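Local coordinates for ribulose-5-phosphate reductase 1 (Staphylococcus aureus, PDB 6XHK), which catalyses the NADPH-dependent reduction of D-ribulose 5-phosphate to D-ribitol 5-phosphate, a step in making poly(ribitol phosphate) wall teichoic acid, at residues Trp170-Leu182 with Asp199-Val211. Residues are numbered along the deposited sequence; the frame is centred on the assembly and turned at random.
Sequences WGDGNLGYITAIL and DYKLSHFSFVDDV. With NDP (NADPH dihydro-nicotinamide-adenine-dinucleotide phosphate), chain B.
Tyr177 CG lies anti to its backbone N (chi1 -172°), and the ring stands out from helix 174-182 to meet Phe205 and Phe207 in an aromatic cluster. Phe207 has CG between its backbone N and carbonyl carbon (chi1 48°), and this directs its ring at the helix. The edge of Tyr177 points at the face of Phe205 in a T-shaped pair. Tyr177 CD2 sits over the centre of the Phe205 ring, with centroids 5.5 Å apart and planes at 78°. Phe207 in turn offers its edge to the face of Tyr177, in an offset version of the same geometry. Tyr177 CE2 lies near His204 O, in the ring plane. The Phe205 ring slides in beside the helix start, with CE1 3.4 Å from Tyr177 CA. Its edge also meets Gly176 and Ala180; Ala180 CB is 3.9 Å from Phe205 CD1. Ala180 CB touches Phe207 CE2 as well, and Ile181 CG1 packs on Phe207 CZ at 3.6 Å.

Nearer the cofactor, Asp172 CB rests on Leu202 CD2. Lys201 CB lies against Asp172 O, and the two side chains cross at about a right angle. Their polar ends converge on the adenosine ribose of NADPH. Asp172 OD1 accepts from O3B of NADPH at 2.6 Å, and Lys201 NZ donates to the same O3B at 2.8 Å. Lys201 NZ also reaches O2X of the 2'-phosphate weakly, consistent with a preference for NADPH. Leu175 N donates a hydrogen bond to O1N of NADPH. Gly171, Gly173 and Gly176 fit the Rossmann-type GxGxxG pattern.

Asp172 OD2 is held by the backbone of Lys197 and Thr198, and Tyr177 OH is hydrogen-bonded to Lys303 O. The contact joins helix 174-186 to the connection between parallel strands 191-196 and 210-213. Val194 touches Leu202, Phe205 and Val208, while helices 143-155 and 299-305 pack against Ile178.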
loop_
_atom_site.group_PDB
_atom_site.type_symbol
_atom_site.label_atom_id
_atom_site.label_comp_id
_atom_site.label_asym_id
_atom_site.label_seq_id
_atom_site.Cartn_x
_atom_site.Cartn_y
_atom_site.Cartn_z
ATOM N N TRP A 170 5.634 6.735 12.815
ATOM C CA TRP A 170 6.646 5.713 13.081
ATOM C C TRP A 170 6.783 4.775 11.888
ATOM O O TRP A 170 5.782 4.333 11.318
ATOM C CB TRP A 170 6.339 4.890 14.340
ATOM C CG TRP A 170 6.979 5.403 15.604
ATOM C CD1 TRP A 170 7.979 4.796 16.334
ATOM C CD2 TRP A 170 6.656 6.608 16.295
ATOM N NE1 TRP A 170 8.310 5.574 17.425
ATOM C CE2 TRP A 170 7.510 6.688 17.424
ATOM C CE3 TRP A 170 5.733 7.640 16.067
ATOM C CZ2 TRP A 170 7.458 7.748 18.313
ATOM C CZ3 TRP A 170 5.695 8.697 16.950
ATOM C CH2 TRP A 170 6.547 8.742 18.061
ATOM N N GLY A 171 8.035 4.472 11.523
ATOM C CA GLY A 171 8.340 3.657 10.355
ATOM C C GLY A 171 8.836 4.442 9.153
ATOM O O GLY A 171 8.092 5.256 8.591
ATOM N N ASP A 172 10.091 4.195 8.752
ATOM C CA ASP A 172 10.766 4.901 7.668
ATOM C C ASP A 172 10.672 4.145 6.337
ATOM O O ASP A 172 11.598 4.208 5.527
ATOM C CB ASP A 172 12.226 5.136 8.046
ATOM C CG ASP A 172 12.916 3.877 8.558
ATOM O OD1 ASP A 172 12.299 2.807 8.529
ATOM O OD2 ASP A 172 14.097 3.934 8.938
ATOM N N GLY A 173 9.581 3.416 6.088
ATOM C CA GLY A 173 9.428 2.594 4.896
ATOM C C GLY A 173 8.365 3.055 3.910
ATOM O O GLY A 173 8.113 4.261 3.807
ATOM N N ASN A 174 7.718 2.125 3.190
ATOM C CA ASN A 174 6.802 2.544 2.128
ATOM C C ASN A 174 5.562 3.241 2.688
ATOM O O ASN A 174 5.210 4.341 2.233
ATOM C CB ASN A 174 6.407 1.363 1.226
ATOM C CG ASN A 174 7.597 0.519 0.787
ATOM O OD1 ASN A 174 8.687 1.035 0.506
ATOM N ND2 ASN A 174 7.379 -0.786 0.692
ATOM N N LEU A 175 4.882 2.625 3.672
ATOM C CA LEU A 175 3.730 3.289 4.295
ATOM C C LEU A 175 4.109 4.582 5.008
ATOM O O LEU A 175 3.388 5.587 4.905
ATOM C CB LEU A 175 3.021 2.367 5.267
ATOM C CG LEU A 175 1.756 1.761 4.727
ATOM C CD1 LEU A 175 1.226 0.731 5.705
ATOM C CD2 LEU A 175 0.792 2.920 4.581
ATOM N N GLY A 176 5.201 4.565 5.775
ATOM C CA GLY A 176 5.718 5.816 6.300
ATOM C C GLY A 176 5.761 6.919 5.259
ATOM O O GLY A 176 5.179 7.994 5.456
ATOM N N TYR A 177 6.439 6.653 4.124
ATOM C CA TYR A 177 6.686 7.672 3.100
ATOM C C TYR A 177 5.391 8.159 2.466
ATOM O O TYR A 177 5.181 9.369 2.307
ATOM C CB TYR A 177 7.664 7.121 2.050
ATOM C CG TYR A 177 8.171 8.117 1.006
ATOM C CD1 TYR A 177 7.655 8.116 -0.303
ATOM C CD2 TYR A 177 9.130 9.074 1.329
ATOM C CE1 TYR A 177 8.104 9.010 -1.252
ATOM C CE2 TYR A 177 9.576 9.989 0.383
ATOM C CZ TYR A 177 9.054 9.955 -0.905
ATOM O OH TYR A 177 9.499 10.867 -1.839
ATOM N N ILE A 178 4.501 7.230 2.106
ATOM C CA ILE A 178 3.235 7.632 1.495
ATOM C C ILE A 178 2.439 8.515 2.441
ATOM O O ILE A 178 1.901 9.558 2.041
ATOM C CB ILE A 178 2.441 6.391 1.052
ATOM C CG1 ILE A 178 3.235 5.634 -0.018
ATOM C CG2 ILE A 178 1.038 6.765 0.600
ATOM C CD1 ILE A 178 2.492 4.521 -0.665
ATOM N N THR A 179 2.360 8.116 3.714
ATOM C CA THR A 179 1.600 8.886 4.690
ATOM C C THR A 179 2.182 10.271 4.889
ATOM O O THR A 179 1.435 11.256 4.961
ATOM C CB THR A 179 1.563 8.121 6.003
ATOM O OG1 THR A 179 1.415 6.725 5.712
ATOM C CG2 THR A 179 0.459 8.641 6.910
ATOM N N ALA A 180 3.510 10.358 5.023
ATOM C CA ALA A 180 4.158 11.660 5.084
ATOM C C ALA A 180 3.740 12.521 3.895
ATOM O O ALA A 180 3.345 13.687 4.065
ATOM C CB ALA A 180 5.673 11.474 5.144
ATOM N N ILE A 181 3.771 11.942 2.683
ATOM C CA ILE A 181 3.401 12.687 1.479
ATOM C C ILE A 181 1.982 13.219 1.604
ATOM O O ILE A 181 1.701 14.385 1.297
ATOM C CB ILE A 181 3.534 11.807 0.228
ATOM C CG1 ILE A 181 4.967 11.343 0.008
ATOM C CG2 ILE A 181 3.063 12.584 -1.002
ATOM C CD1 ILE A 181 5.082 10.456 -1.251
ATOM N N LEU A 182 1.061 12.356 2.029
ATOM C CA LEU A 182 -0.347 12.738 2.045
ATOM C C LEU A 182 -0.613 13.822 3.070
ATOM O O LEU A 182 -1.283 14.821 2.775
ATOM C CB LEU A 182 -1.228 11.523 2.309
ATOM C CG LEU A 182 -1.202 10.558 1.131
ATOM C CD1 LEU A 182 -1.832 9.227 1.506
ATOM C CD2 LEU A 182 -1.905 11.190 -0.057
ATOM N N ASP A 199 19.667 5.705 8.473
ATOM C CA ASP A 199 19.896 6.973 7.781
ATOM C C ASP A 199 19.444 6.883 6.323
ATOM O O ASP A 199 18.775 7.801 5.819
ATOM C CB ASP A 199 21.370 7.395 7.856
ATOM C CG ASP A 199 21.608 8.821 7.298
ATOM O OD1 ASP A 199 20.609 9.564 7.134
ATOM O OD2 ASP A 199 22.769 9.201 6.999
ATOM N N TYR A 200 19.793 5.774 5.639
ATOM C CA TYR A 200 19.339 5.490 4.271
ATOM C C TYR A 200 17.867 5.858 4.088
ATOM O O TYR A 200 17.533 6.738 3.288
ATOM C CB TYR A 200 19.560 4.007 3.939
ATOM C CG TYR A 200 19.402 3.626 2.474
ATOM C CD1 TYR A 200 19.647 2.323 2.046
ATOM C CD2 TYR A 200 19.064 4.575 1.504
ATOM C CE1 TYR A 200 19.527 1.963 0.690
ATOM C CE2 TYR A 200 18.944 4.225 0.148
ATOM C CZ TYR A 200 19.176 2.920 -0.248
ATOM O OH TYR A 200 19.059 2.573 -1.574
ATOM N N LYS A 201 16.973 5.204 4.850
ATOM C CA LYS A 201 15.542 5.366 4.609
ATOM C C LYS A 201 15.043 6.738 5.035
ATOM O O LYS A 201 14.220 7.346 4.337
ATOM C CB LYS A 201 14.754 4.258 5.311
ATOM C CG LYS A 201 15.027 2.868 4.778
ATOM C CD LYS A 201 14.304 1.776 5.517
ATOM C CE LYS A 201 14.776 0.436 5.010
ATOM N NZ LYS A 201 14.130 -0.728 5.622
ATOM N N LEU A 202 15.535 7.254 6.157
ATOM C CA LEU A 202 15.046 8.534 6.647
ATOM C C LEU A 202 15.470 9.705 5.777
ATOM O O LEU A 202 14.789 10.738 5.791
ATOM C CB LEU A 202 15.503 8.744 8.085
ATOM C CG LEU A 202 14.889 7.771 9.083
ATOM C CD1 LEU A 202 15.728 7.759 10.346
ATOM C CD2 LEU A 202 13.458 8.220 9.359
ATOM N N SER A 203 16.551 9.556 5.000
ATOM C CA SER A 203 16.958 10.638 4.108
ATOM C C SER A 203 15.898 10.935 3.053
ATOM O O SER A 203 15.838 12.057 2.544
ATOM C CB SER A 203 18.277 10.299 3.437
ATOM O OG SER A 203 18.262 8.957 2.984
ATOM N N HIS A 204 15.042 9.961 2.723
ATOM C CA HIS A 204 14.036 10.213 1.695
ATOM C C HIS A 204 12.947 11.173 2.129
ATOM O O HIS A 204 12.178 11.623 1.272
ATOM C CB HIS A 204 13.380 8.915 1.207
ATOM C CG HIS A 204 14.342 7.949 0.596
ATOM N ND1 HIS A 204 15.194 7.161 1.339
ATOM C CD2 HIS A 204 14.640 7.706 -0.699
ATOM C CE1 HIS A 204 15.939 6.435 0.527
ATOM N NE2 HIS A 204 15.624 6.748 -0.715
ATOM N N PHE A 205 12.855 11.484 3.412
ATOM C CA PHE A 205 11.813 12.349 3.957
ATOM C C PHE A 205 12.408 13.747 4.104
ATOM O O PHE A 205 13.077 14.056 5.095
ATOM C CB PHE A 205 11.333 11.824 5.298
ATOM C CG PHE A 205 10.761 10.413 5.281
ATOM C CD1 PHE A 205 9.381 10.205 5.410
ATOM C CD2 PHE A 205 11.599 9.298 5.212
ATOM C CE1 PHE A 205 8.848 8.925 5.459
ATOM C CE2 PHE A 205 11.061 8.001 5.252
ATOM C CZ PHE A 205 9.679 7.818 5.367
ATOM N N SER A 206 12.170 14.588 3.112
ATOM C CA SER A 206 12.759 15.915 3.037
ATOM C C SER A 206 11.737 17.001 3.268
ATOM O O SER A 206 12.068 18.060 3.810
ATOM C CB SER A 206 13.387 16.114 1.665
ATOM O OG SER A 206 14.303 15.073 1.440
ATOM N N PHE A 207 10.506 16.741 2.845
ATOM C CA PHE A 207 9.295 17.527 2.949
ATOM C C PHE A 207 8.654 17.448 4.356
ATOM O O PHE A 207 7.567 17.999 4.605
ATOM C CB PHE A 207 8.309 17.074 1.868
ATOM C CG PHE A 207 8.132 15.576 1.791
ATOM C CD1 PHE A 207 9.053 14.784 1.140
ATOM C CD2 PHE A 207 7.064 14.958 2.409
ATOM C CE1 PHE A 207 8.892 13.414 1.074
ATOM C CE2 PHE A 207 6.908 13.588 2.345
ATOM C CZ PHE A 207 7.823 12.819 1.672
ATOM N N VAL A 208 9.369 16.753 5.241
ATOM C CA VAL A 208 9.034 16.611 6.653
ATOM C C VAL A 208 9.811 17.635 7.468
ATOM O O VAL A 208 10.926 18.038 7.105
ATOM C CB VAL A 208 9.302 15.157 7.109
ATOM C CG1 VAL A 208 8.996 14.982 8.541
ATOM C CG2 VAL A 208 8.362 14.253 6.384
ATOM N N ASP A 209 9.204 18.064 8.587
ATOM C CA ASP A 209 9.744 19.175 9.367
ATOM C C ASP A 209 10.997 18.757 10.113
ATOM O O ASP A 209 11.942 19.542 10.233
ATOM C CB ASP A 209 8.703 19.713 10.348
ATOM C CG ASP A 209 7.443 20.189 9.658
ATOM O OD1 ASP A 209 7.199 19.756 8.523
ATOM O OD2 ASP A 209 6.725 21.042 10.194
ATOM N N ASP A 210 11.032 17.524 10.599
ATOM C CA ASP A 210 12.232 16.995 11.218
ATOM C C ASP A 210 12.088 15.476 11.227
ATOM O O ASP A 210 10.989 14.931 11.121
ATOM C CB ASP A 210 12.437 17.563 12.640
ATOM C CG ASP A 210 13.860 17.362 13.177
ATOM O OD1 ASP A 210 14.664 18.308 13.121
ATOM O OD2 ASP A 210 14.209 16.245 13.608
ATOM N N VAL A 211 13.220 14.806 11.369
ATOM C CA VAL A 211 13.334 13.356 11.271
ATOM C C VAL A 211 14.189 12.859 12.430
ATOM O O VAL A 211 15.228 13.461 12.737
ATOM C CB VAL A 211 13.937 12.962 9.904
ATOM C CG1 VAL A 211 14.485 11.569 9.920
ATOM C CG2 VAL A 211 12.837 13.031 8.818
HETATM P PA NDP B . 8.697 -1.904 5.437
HETATM O O1A NDP B . 9.518 -3.118 5.108
HETATM O O2A NDP B . 8.982 -0.793 4.431
HETATM O O5B NDP B . 9.026 -1.444 6.999
HETATM C C5B NDP B . 8.769 -0.068 7.435
HETATM C C4B NDP B . 9.990 0.518 8.239
HETATM O O4B NDP B . 9.795 0.507 9.531
HETATM C C3B NDP B . 11.269 -0.339 8.011
HETATM O O3B NDP B . 12.256 0.399 7.435
HETATM C C2B NDP B . 11.780 -0.755 9.384
HETATM O O2B NDP B . 13.258 -0.583 9.304
HETATM C C1B NDP B . 11.230 0.126 10.182
HETATM N N9A NDP B . 11.141 -0.278 11.589
HETATM C C8A NDP B . 11.422 -1.483 12.165
HETATM N N7A NDP B . 11.204 -1.388 13.507
HETATM C C5A NDP B . 10.800 -0.152 13.751
HETATM C C6A NDP B . 10.416 0.541 15.064
HETATM N N6A NDP B . 10.460 -0.217 16.295
HETATM N N1A NDP B . 10.021 1.909 15.033
HETATM C C2A NDP B . 9.985 2.649 13.790
HETATM N N3A NDP B . 10.355 1.970 12.532
HETATM C C4A NDP B . 10.765 0.538 12.568
HETATM O O3 NDP B . 7.046 -2.245 5.318
HETATM P PN NDP B . 5.825 -1.112 4.993
HETATM O O1N NDP B . 6.314 0.312 5.269
HETATM O O2N NDP B . 5.461 -1.175 3.546
HETATM O O5D NDP B . 4.504 -1.531 5.918
HETATM C C5D NDP B . 4.690 -2.351 7.093
HETATM C C4D NDP B . 3.500 -2.979 7.630
HETATM O O4D NDP B . 2.154 -2.387 7.035
HETATM C C3D NDP B . 3.429 -4.494 7.326
HETATM O O3D NDP B . 3.039 -5.261 8.547
HETATM C C2D NDP B . 2.507 -4.610 6.339
HETATM O O2D NDP B . 1.863 -5.921 6.268
HETATM C C1D NDP B . 1.432 -3.424 6.651
HETATM N N1N NDP B . 0.477 -3.135 5.560
HETATM C C2N NDP B . -0.902 -2.838 5.954
HETATM C C3N NDP B . -2.058 -2.714 4.946
HETATM C C7N NDP B . -3.509 -2.411 5.501
HETATM O O7N NDP B . -4.482 -2.695 4.844
HETATM N N7N NDP B . -3.650 -1.781 6.816
HETATM C C4N NDP B . -1.722 -2.613 3.437
HETATM C C5N NDP B . -0.313 -3.144 3.091
HETATM C C6N NDP B . 0.824 -3.141 4.135
HETATM P P2B NDP B . 14.135 -1.946 9.444
HETATM O O1X NDP B . 13.660 -2.787 10.609
HETATM O O2X NDP B . 13.950 -2.749 8.168
HETATM O O3X NDP B . 15.585 -1.547 9.663
#